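Local coordinates for amino acid adenylation domain-containing protein (Bacillus stratosphericus LAMA 585, PDB 6ULY) that probably selects and activates a branched keto acid as its acyl adenylate, as the adenylation domain of a nonribosomal depsipeptide synthetase module, at residues L63-G68 and G91-T96; I227-L232 and K267-N272; M295-N300 and V326-F331. One frame throughout, in Å; residues are numbered along the deposited sequence.

Interaction 1: L63-G68 and G91-T96. With SO4 (sulfate ion), chain I.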
loop_
_atom_site.group_PDB
_atom_site.type_symbol
_atom_site.label_atom_id
_atom_site.label_comp_id
_atom_site.label_asym_id
_atom_site.label_seq_id
_atom_site.Cartn_x
_atom_site.Cartn_y
_atom_site.Cartn_z
ATOM N N LEU A 63 -16.174 33.366 -5.118
ATOM C CA LEU A 63 -14.799 32.904 -5.265
ATOM C C LEU A 63 -14.562 32.163 -6.573
ATOM O O LEU A 63 -13.444 31.696 -6.805
ATOM C CB LEU A 63 -14.427 32.007 -4.083
ATOM C CG LEU A 63 -14.457 32.720 -2.728
ATOM C CD1 LEU A 63 -14.324 31.739 -1.575
ATOM C CD2 LEU A 63 -13.361 33.774 -2.662
ATOM N N GLY A 64 -15.576 32.046 -7.427
ATOM C CA GLY A 64 -15.411 31.476 -8.744
ATOM C C GLY A 64 -15.812 30.026 -8.883
ATOM O O GLY A 64 -15.627 29.455 -9.964
ATOM N N LEU A 65 -16.367 29.417 -7.839
ATOM C CA LEU A 65 -16.680 27.996 -7.885
ATOM C C LEU A 65 -17.807 27.726 -8.871
ATOM O O LEU A 65 -18.864 28.361 -8.813
ATOM C CB LEU A 65 -17.061 27.495 -6.496
ATOM C CG LEU A 65 -15.885 27.091 -5.607
ATOM C CD1 LEU A 65 -14.829 28.184 -5.566
ATOM C CD2 LEU A 65 -16.367 26.768 -4.203
ATOM N N LYS A 66 -17.575 26.778 -9.776
ATOM C CA LYS A 66 -18.558 26.357 -10.760
ATOM C C LYS A 66 -19.032 24.942 -10.447
ATOM O O LYS A 66 -18.330 24.161 -9.799
ATOM C CB LYS A 66 -17.973 26.412 -12.176
ATOM C CG LYS A 66 -17.418 27.777 -12.567
ATOM C CD LYS A 66 -18.516 28.835 -12.651
ATOM C CE LYS A 66 -17.965 30.173 -13.127
ATOM N NZ LYS A 66 -19.044 31.167 -13.389
ATOM N N ALA A 67 -20.240 24.623 -10.909
ATOM C CA ALA A 67 -20.798 23.292 -10.699
ATOM C C ALA A 67 -19.826 22.228 -11.196
ATOM O O ALA A 67 -19.299 22.320 -12.307
ATOM C CB ALA A 67 -22.140 23.170 -11.425
ATOM N N GLY A 68 -19.584 21.220 -10.357
ATOM C CA GLY A 68 -18.627 20.176 -10.643
ATOM C C GLY A 68 -17.270 20.375 -9.999
ATOM O O GLY A 68 -16.525 19.401 -9.842
ATOM N N GLY A 91 -24.891 24.345 -4.966
ATOM C CA GLY A 91 -24.146 24.853 -6.093
ATOM C C GLY A 91 -23.675 23.814 -7.082
ATOM O O GLY A 91 -23.072 24.175 -8.097
ATOM N N GLY A 92 -23.945 22.533 -6.838
ATOM C CA GLY A 92 -23.362 21.494 -7.666
ATOM C C GLY A 92 -21.889 21.282 -7.422
ATOM O O GLY A 92 -21.225 20.609 -8.219
ATOM N N PHE A 93 -21.357 21.860 -6.354
ATOM C CA PHE A 93 -19.972 21.652 -5.982
ATOM C C PHE A 93 -19.848 20.316 -5.268
ATOM O O PHE A 93 -20.803 19.829 -4.653
ATOM C CB PHE A 93 -19.486 22.787 -5.083
ATOM C CG PHE A 93 -19.912 24.154 -5.548
ATOM C CD1 PHE A 93 -19.868 24.487 -6.892
ATOM C CD2 PHE A 93 -20.375 25.099 -4.645
ATOM C CE1 PHE A 93 -20.264 25.737 -7.325
ATOM C CE2 PHE A 93 -20.772 26.351 -5.071
ATOM C CZ PHE A 93 -20.719 26.672 -6.412
ATOM N N VAL A 94 -18.664 19.721 -5.366
ATOM C CA VAL A 94 -18.409 18.392 -4.815
ATOM C C VAL A 94 -17.536 18.513 -3.572
ATOM O O VAL A 94 -16.319 18.728 -3.686
ATOM C CB VAL A 94 -17.736 17.480 -5.855
ATOM C CG1 VAL A 94 -17.682 16.059 -5.344
ATOM C CG2 VAL A 94 -18.474 17.535 -7.179
ATOM N N PRO A 95 -18.092 18.368 -2.373
ATOM C CA PRO A 95 -17.256 18.414 -1.172
ATOM C C PRO A 95 -16.301 17.238 -1.113
ATOM O O PRO A 95 -16.620 16.125 -1.534
ATOM C CB PRO A 95 -18.270 18.346 -0.024
ATOM C CG PRO A 95 -19.568 18.722 -0.626
ATOM C CD PRO A 95 -19.515 18.224 -2.032
ATOM N N THR A 96 -15.126 17.496 -0.558
ATOM C CA THR A 96 -14.147 16.460 -0.248
ATOM C C THR A 96 -14.105 16.321 1.270
ATOM O O THR A 96 -13.498 17.142 1.962
ATOM C CB THR A 96 -12.782 16.816 -0.818
ATOM O OG1 THR A 96 -12.919 17.111 -2.214
ATOM C CG2 THR A 96 -11.813 15.666 -0.625
HETATM S S SO4 I . -22.403 26.825 -13.091
HETATM O O1 SO4 I . -22.697 25.573 -13.742
HETATM O O2 SO4 I . -21.129 27.319 -13.557
HETATM O O3 SO4 I . -22.353 26.624 -11.666
HETATM O O4 SO4 I . -23.449 27.766 -13.416
#
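A67 and G92 bring the two backbones together, their CA atoms 4.4 Å apart and the touching parts running at 61° to each other. One hydrogen bond joins the segments, from G68 N to G92 O at 2.8 Å. G92 itself has positive phi and ends its helix in a Schellman motif. G92 has no side chain, and A67 lies close beside it.

F93 carries the side-chain contact. Its CG stands beside the backbone N (chi1 -44°); the ring lies against the backbone of L65 and K66. L65 CB lies over one face, 3.9 Å from the ring centroid, as a CH-pi contact. G91 O lies over the opposite face, toward the rim. K66 O meets the ring edge, 3.3 Å from F93 CD1. Farther along, V94 CG2 rests 3.8 Å from G68 O. A67 N gives a hydrogen bond of 3.0 Å to O3 of a sulfate ion, probably from the crystallisation liquor. K66 bends at chi2 (-65°), and its CD passes beside sulfate O2.

L57 and L60 of helix 46-62 also pack on F93, as does C88 of helix 78-91. The contact thus joins the loop between helix 46-62 and strand 70-74 to the turn that leads from helix 78-91 into strand 94-97.

Interaction 2: I227-L232 and K267-N272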
loop_
_atom_site.group_PDB
_atom_site.type_symbol
_atom_site.label_atom_id
_atom_site.label_comp_id
_atom_site.label_asym_id
_atom_site.label_seq_id
_atom_site.Cartn_x
_atom_site.Cartn_y
_atom_site.Cartn_z
ATOM N N ILE A 227 -21.613 11.090 7.914
ATOM C CA ILE A 227 -22.236 11.917 6.889
ATOM C C ILE A 227 -23.461 11.224 6.306
ATOM O O ILE A 227 -24.516 11.847 6.144
ATOM C CB ILE A 227 -21.208 12.294 5.802
ATOM C CG1 ILE A 227 -21.863 13.145 4.710
ATOM C CG2 ILE A 227 -20.547 11.049 5.190
ATOM C CD1 ILE A 227 -22.477 14.451 5.218
ATOM N N VAL A 228 -23.365 9.925 6.017
ATOM C CA VAL A 228 -24.454 9.220 5.350
ATOM C C VAL A 228 -25.341 8.517 6.367
ATOM O O VAL A 228 -26.533 8.822 6.479
ATOM C CB VAL A 228 -23.925 8.208 4.315
ATOM C CG1 VAL A 228 -25.090 7.495 3.623
ATOM C CG2 VAL A 228 -23.036 8.899 3.295
ATOM N N MET A 229 -24.772 7.566 7.112
ATOM C CA MET A 229 -25.603 6.704 7.947
ATOM C C MET A 229 -26.445 7.507 8.932
ATOM O O MET A 229 -27.517 7.049 9.344
ATOM C CB MET A 229 -24.739 5.696 8.702
ATOM C CG MET A 229 -25.546 4.697 9.513
ATOM S SD MET A 229 -24.537 3.439 10.322
ATOM C CE MET A 229 -23.595 4.436 11.476
ATOM N N PHE A 230 -25.996 8.705 9.309
ATOM C CA PHE A 230 -26.731 9.522 10.271
ATOM C C PHE A 230 -27.149 10.852 9.659
ATOM O O PHE A 230 -28.345 11.063 9.445
ATOM C CB PHE A 230 -25.906 9.703 11.545
ATOM C CG PHE A 230 -26.249 8.700 12.607
ATOM C CD1 PHE A 230 -26.864 9.097 13.779
ATOM C CD2 PHE A 230 -26.007 7.350 12.406
ATOM C CE1 PHE A 230 -27.205 8.174 14.745
ATOM C CE2 PHE A 230 -26.351 6.421 13.368
ATOM C CZ PHE A 230 -26.950 6.834 14.540
ATOM N N HIS A 231 -26.212 11.746 9.344
ATOM C CA HIS A 231 -26.610 13.086 8.925
ATOM C C HIS A 231 -27.593 13.032 7.756
ATOM O O HIS A 231 -28.692 13.594 7.834
ATOM C CB HIS A 231 -25.380 13.916 8.562
ATOM C CG HIS A 231 -25.710 15.280 8.044
ATOM N ND1 HIS A 231 -26.493 16.176 8.744
ATOM C CD2 HIS A 231 -25.373 15.899 6.889
ATOM C CE1 HIS A 231 -26.616 17.290 8.044
ATOM N NE2 HIS A 231 -25.947 17.147 6.914
ATOM N N LEU A 232 -27.225 12.345 6.668
ATOM C CA LEU A 232 -28.102 12.329 5.499
ATOM C C LEU A 232 -29.353 11.495 5.754
ATOM O O LEU A 232 -30.443 11.850 5.294
ATOM C CB LEU A 232 -27.350 11.816 4.272
ATOM C CG LEU A 232 -26.320 12.785 3.688
ATOM C CD1 LEU A 232 -25.632 12.157 2.483
ATOM C CD2 LEU A 232 -26.949 14.118 3.310
ATOM N N LYS A 267 -31.688 7.452 18.854
ATOM C CA LYS A 267 -30.701 6.682 18.113
ATOM C C LYS A 267 -29.358 7.393 18.166
ATOM O O LYS A 267 -29.291 8.620 18.287
ATOM C CB LYS A 267 -31.124 6.464 16.653
ATOM C CG LYS A 267 -31.193 7.739 15.831
ATOM C CD LYS A 267 -31.646 7.465 14.401
ATOM C CE LYS A 267 -31.525 8.717 13.549
ATOM N NZ LYS A 267 -31.932 8.503 12.144
ATOM N N THR A 268 -28.294 6.600 18.061
ATOM C CA THR A 268 -26.922 7.089 18.081
ATOM C C THR A 268 -26.040 5.959 17.563
ATOM O O THR A 268 -26.516 4.850 17.306
ATOM C CB THR A 268 -26.510 7.538 19.490
ATOM O OG1 THR A 268 -25.266 8.244 19.433
ATOM C CG2 THR A 268 -26.372 6.345 20.426
ATOM N N TRP A 269 -24.750 6.246 17.405
ATOM C CA TRP A 269 -23.824 5.209 16.967
ATOM C C TRP A 269 -22.406 5.562 17.379
ATOM O O TRP A 269 -22.100 6.704 17.735
ATOM C CB TRP A 269 -23.881 5.007 15.449
ATOM C CG TRP A 269 -23.054 5.981 14.674
ATOM C CD1 TRP A 269 -23.346 7.288 14.418
ATOM C CD2 TRP A 269 -21.804 5.715 14.029
ATOM N NE1 TRP A 269 -22.351 7.857 13.660
ATOM C CE2 TRP A 269 -21.394 6.909 13.405
ATOM C CE3 TRP A 269 -20.990 4.583 13.920
ATOM C CZ2 TRP A 269 -20.204 7.004 12.689
ATOM C CZ3 TRP A 269 -19.814 4.680 13.208
ATOM C CH2 TRP A 269 -19.431 5.881 12.603
ATOM N N ALA A 270 -21.539 4.557 17.306
ATOM C CA ALA A 270 -20.111 4.712 17.539
ATOM C C ALA A 270 -19.424 3.398 17.175
ATOM O O ALA A 270 -20.071 2.346 17.154
ATOM C CB ALA A 270 -19.817 5.080 19.003
ATOM N N PRO A 271 -18.126 3.435 16.875
ATOM C CA PRO A 271 -17.362 2.187 16.775
ATOM C C PRO A 271 -17.260 1.516 18.135
ATOM O O PRO A 271 -17.558 2.097 19.180
ATOM C CB PRO A 271 -15.989 2.632 16.257
ATOM C CG PRO A 271 -16.222 3.989 15.649
ATOM C CD PRO A 271 -17.329 4.602 16.455
ATOM N N ASN A 272 -16.813 0.261 18.110
ATOM C CA ASN A 272 -16.820 -0.543 19.328
ATOM C C ASN A 272 -15.978 0.084 20.437
ATOM O O ASN A 272 -16.255 -0.141 21.621
ATOM C CB ASN A 272 -16.321 -1.954 19.020
ATOM C CG ASN A 272 -16.546 -2.913 20.170
ATOM O OD1 ASN A 272 -17.670 -3.357 20.410
ATOM N ND2 ASN A 272 -15.475 -3.238 20.887
#
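Helix 224-237 packs here against strand 267-270 of the mixed sheet, with M229, F230 and W269 at the interface. The short helix and strand axes pass 9.8 Å apart, with N-to-C directions at 156°. The contact is buried and has no hydrogen bond across it.

M229 sets its methyl CE over one face of the W269 indole, 3.7 Å from the centroid of the five-membered ring. The chain runs extended to SD and then bends (chi3 65°), which lays CE over the ring. SD is more distant, in an oblique Met-aromatic contact. F230 approaches W269 as well. Their planes are tilted by 35°, an oblique aromatic pair, and W269 CD1 lies over one face of the F230 ring, 3.3 Å from F230 CE2. The F230 tip reaches the strand backbone, with CZ 3.3 Å from T268 C. K267 CG touches F230 CE1, while K267 NZ is hydrogen-bonded to N234 further along the helix. W269 NE1 is likewise hydrogen-bonded to D217, outside the contact.

M229 also touches the bound keto acyl adenylate. The layer of helix on sheet, with M229 as a pocket residue, fits the alpha/beta build of the large N-terminal part of ANL adenylating enzymes.

Interaction 3: M295-N300 and V326-F331. With QA7 (5'-O-{(S)-hydroxy[(4-methyl-2-oxopentanoyl)oxy]phosphoryl}adenosine), chain C.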
loop_
_atom_site.group_PDB
_atom_site.type_symbol
_atom_site.label_atom_id
_atom_site.label_comp_id
_atom_site.label_asym_id
_atom_site.label_seq_id
_atom_site.Cartn_x
_atom_site.Cartn_y
_atom_site.Cartn_z
ATOM N N MET A 295 -33.734 5.879 24.253
ATOM C CA MET A 295 -32.805 5.305 23.284
ATOM C C MET A 295 -33.332 3.967 22.782
ATOM O O MET A 295 -33.586 3.052 23.573
ATOM C CB MET A 295 -31.426 5.134 23.920
ATOM C CG MET A 295 -30.379 4.462 23.019
ATOM S SD MET A 295 -30.121 5.299 21.437
ATOM C CE MET A 295 -29.790 6.981 21.963
ATOM N N THR A 296 -33.487 3.847 21.463
ATOM C CA THR A 296 -33.926 2.607 20.845
ATOM C C THR A 296 -32.904 1.993 19.901
ATOM O O THR A 296 -33.004 0.796 19.610
ATOM C CB THR A 296 -35.232 2.826 20.062
ATOM O OG1 THR A 296 -35.025 3.806 19.036
ATOM C CG2 THR A 296 -36.341 3.301 20.992
ATOM N N CYS A 297 -31.919 2.760 19.431
ATOM C CA CYS A 297 -31.016 2.307 18.374
ATOM C C CYS A 297 -29.609 2.825 18.660
ATOM O O CYS A 297 -29.321 4.003 18.443
ATOM C CB CYS A 297 -31.515 2.782 17.014
ATOM S SG CYS A 297 -30.362 2.511 15.651
ATOM N N MET A 298 -28.734 1.943 19.129
ATOM C CA MET A 298 -27.319 2.259 19.320
ATOM C C MET A 298 -26.534 1.417 18.319
ATOM O O MET A 298 -26.175 0.271 18.593
ATOM C CB MET A 298 -26.867 1.985 20.745
ATOM C CG MET A 298 -27.654 2.721 21.806
ATOM S SD MET A 298 -26.763 2.761 23.373
ATOM C CE MET A 298 -25.597 4.082 23.037
ATOM N N ILE A 299 -26.267 1.994 17.150
ATOM C CA ILE A 299 -25.538 1.270 16.119
ATOM C C ILE A 299 -24.075 1.159 16.521
ATOM O O ILE A 299 -23.447 2.144 16.933
ATOM C CB ILE A 299 -25.699 1.961 14.757
ATOM C CG1 ILE A 299 -27.123 1.759 14.238
ATOM C CG2 ILE A 299 -24.674 1.421 13.767
ATOM C CD1 ILE A 299 -27.532 2.737 13.156
ATOM N N ASN A 300 -23.531 -0.048 16.415
ATOM C CA ASN A 300 -22.140 -0.339 16.741
ATOM C C ASN A 300 -21.469 -0.853 15.472
ATOM O O ASN A 300 -21.734 -1.981 15.040
ATOM C CB ASN A 300 -22.055 -1.361 17.875
ATOM C CG ASN A 300 -20.633 -1.640 18.310
ATOM O OD1 ASN A 300 -19.680 -1.309 17.608
ATOM N ND2 ASN A 300 -20.483 -2.266 19.471
ATOM N N VAL A 326 -31.070 -2.369 22.302
ATOM C CA VAL A 326 -30.837 -1.179 21.491
ATOM C C VAL A 326 -29.570 -1.273 20.648
ATOM O O VAL A 326 -29.442 -0.537 19.662
ATOM C CB VAL A 326 -30.752 0.078 22.374
ATOM C CG1 VAL A 326 -32.003 0.214 23.231
ATOM C CG2 VAL A 326 -29.492 0.040 23.246
ATOM N N ILE A 327 -28.625 -2.136 21.007
ATOM C CA ILE A 327 -27.341 -2.185 20.316
ATOM C C ILE A 327 -27.508 -2.959 19.016
ATOM O O ILE A 327 -27.881 -4.137 19.025
ATOM C CB ILE A 327 -26.253 -2.813 21.200
ATOM C CG1 ILE A 327 -25.787 -1.804 22.250
ATOM C CG2 ILE A 327 -25.084 -3.293 20.336
ATOM C CD1 ILE A 327 -24.737 -2.343 23.203
ATOM N N ARG A 328 -27.215 -2.302 17.898
ATOM C CA ARG A 328 -27.345 -2.899 16.570
ATOM C C ARG A 328 -25.982 -2.952 15.896
ATOM O O ARG A 328 -25.515 -1.937 15.348
ATOM C CB ARG A 328 -28.341 -2.106 15.727
ATOM C CG ARG A 328 -29.714 -2.040 16.359
ATOM C CD ARG A 328 -30.744 -1.415 15.439
ATOM N NE ARG A 328 -31.962 -1.074 16.169
ATOM C CZ ARG A 328 -32.969 -0.366 15.666
ATOM N NH1 ARG A 328 -32.917 0.081 14.420
ATOM N NH2 ARG A 328 -34.029 -0.102 16.417
ATOM N N PRO A 329 -25.293 -4.091 15.927
ATOM C CA PRO A 329 -24.056 -4.214 15.148
ATOM C C PRO A 329 -24.312 -3.921 13.677
ATOM O O PRO A 329 -25.376 -4.233 13.136
ATOM C CB PRO A 329 -23.636 -5.670 15.374
ATOM C CG PRO A 329 -24.261 -6.045 16.677
ATOM C CD PRO A 329 -25.550 -5.282 16.755
ATOM N N ALA A 330 -23.326 -3.302 13.032
ATOM C CA ALA A 330 -23.450 -2.950 11.625
ATOM C C ALA A 330 -22.070 -2.939 10.984
ATOM O O ALA A 330 -21.055 -2.750 11.657
ATOM C CB ALA A 330 -24.130 -1.591 11.448
ATOM N N PHE A 331 -22.048 -3.145 9.666
ATOM C CA PHE A 331 -20.817 -3.101 8.890
ATOM C C PHE A 331 -21.056 -2.312 7.613
ATOM O O PHE A 331 -22.147 -2.339 7.037
ATOM C CB PHE A 331 -20.305 -4.508 8.540
ATOM C CG PHE A 331 -19.584 -4.578 7.219
ATOM C CD1 PHE A 331 -18.255 -4.205 7.119
ATOM C CD2 PHE A 331 -20.242 -5.001 6.076
ATOM C CE1 PHE A 331 -17.594 -4.262 5.905
ATOM C CE2 PHE A 331 -19.588 -5.057 4.865
ATOM C CZ PHE A 331 -18.264 -4.687 4.778
HETATM C C01 QA7 C . -21.272 0.901 9.890
HETATM C C02 QA7 C . -20.360 2.021 9.559
HETATM C C03 QA7 C . -21.093 3.074 8.774
HETATM C C04 QA7 C . -19.166 1.379 8.929
HETATM C C05 QA7 C . -18.540 2.061 7.754
HETATM C C06 QA7 C . -17.070 2.323 7.761
HETATM C C10 QA7 C . -14.600 0.326 6.358
HETATM C C11 QA7 C . -13.934 -0.749 6.900
HETATM C C12 QA7 C . -14.568 -2.095 6.352
HETATM C C13 QA7 C . -14.359 -2.907 7.243
HETATM C C14 QA7 C . -14.294 -2.072 8.661
HETATM C C16 QA7 C . -16.536 -1.610 9.313
HETATM C C18 QA7 C . -16.950 -3.215 10.654
HETATM C C19 QA7 C . -17.445 -4.151 11.556
HETATM C C21 QA7 C . -15.510 -5.261 11.481
HETATM C C23 QA7 C . -15.707 -3.373 10.211
HETATM N N15 QA7 C . -15.470 -2.346 9.383
HETATM N N17 QA7 C . -17.452 -2.123 10.081
HETATM N N20 QA7 C . -16.708 -5.140 11.928
HETATM N N22 QA7 C . -14.999 -4.424 10.653
HETATM N N24 QA7 C . -18.754 -4.015 12.032
HETATM O O07 QA7 C . -16.419 2.819 6.687
HETATM O O09 QA7 C . -14.069 1.531 6.767
HETATM O O25 QA7 C . -14.196 -0.855 8.369
HETATM O O26 QA7 C . -13.079 -3.568 7.203
HETATM O O27 QA7 C . -14.094 -2.568 5.005
HETATM O O28 QA7 C . -14.376 4.018 7.044
HETATM O O29 QA7 C . -14.671 3.064 5.047
HETATM O O30 QA7 C . -16.496 2.093 8.703
HETATM O O31 QA7 C . -19.178 2.331 6.856
HETATM P P08 QA7 C . -14.856 2.845 6.416
#
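R328 runs beside C297, and its guanidinium ends flat against that side chain. From CB, the chain sets out with CG anti to the carbonyl carbon (chi1 -59°) and stays extended to NE. R328 CB comes 4.3 Å from I299 CG1. CD and NE then pass C297 SG, and NE is also near C297 CB. C297 CB lies over the centre of one guanidinium face, 3.7 Å from R328 CZ. At the tip, NH1 is close to C297 SG but has its hydrogen bond with N207. NH2 comes near T296 O.

The backbones are parallel neighbours in the sheet. M298 N donates a hydrogen bond to V326 O at 2.6 Å, and R328 N donates one to M298 O. N300 N is then hydrogen-bonded to R328 O, and A330 N to N300 O. The pair forms a beta-alpha-beta unit, strand 297-301 and strand 327-333 being connected through helix 307-317. That helix covers the face bearing M298, I327 and N300, with I310 on both I327 and N300.

M298 and V326 lie side by side and point the same way, with M298 CG 3.6 Å from V326 CG2. V326 CG1 turns instead to M295 O, at 3.3 Å. On the face bearing R328, I299 CG2 meets A330 CB at 3.8 Å.

A330 and F331 belong to the ligand pocket. A330 O accepts a hydrogen bond of 2.7 Å from N24, the exocyclic amine of the adenine. F331 turns its ring edge to the ligand, and F331 CE1 lies 3.7 Å from ribose atom C12.

Interactions 2 and 3 both reach one mixed sheet, their centres 9 Å apart. Strands 267-270 and 297-301 lie side by side there, with T268 N 2.8 Å from C297 O and T268 O 2.9 Å from I299 N, both probable hydrogen bonds. I299 also packs on M229 and W269, so the two side-chain clusters meet. Both contacts reach the bound keto acyl adenylate: M229 of interaction 2 touches it, F331 of interaction 3 meets the adenosine, and A330 meets both the adenine and the keto acyl tail. Interaction 1 lies at strand 94-97 of a different sheet. Its centre is 26 Å from that of interaction 2 and 35 Å from that of interaction 3, and it touches neither.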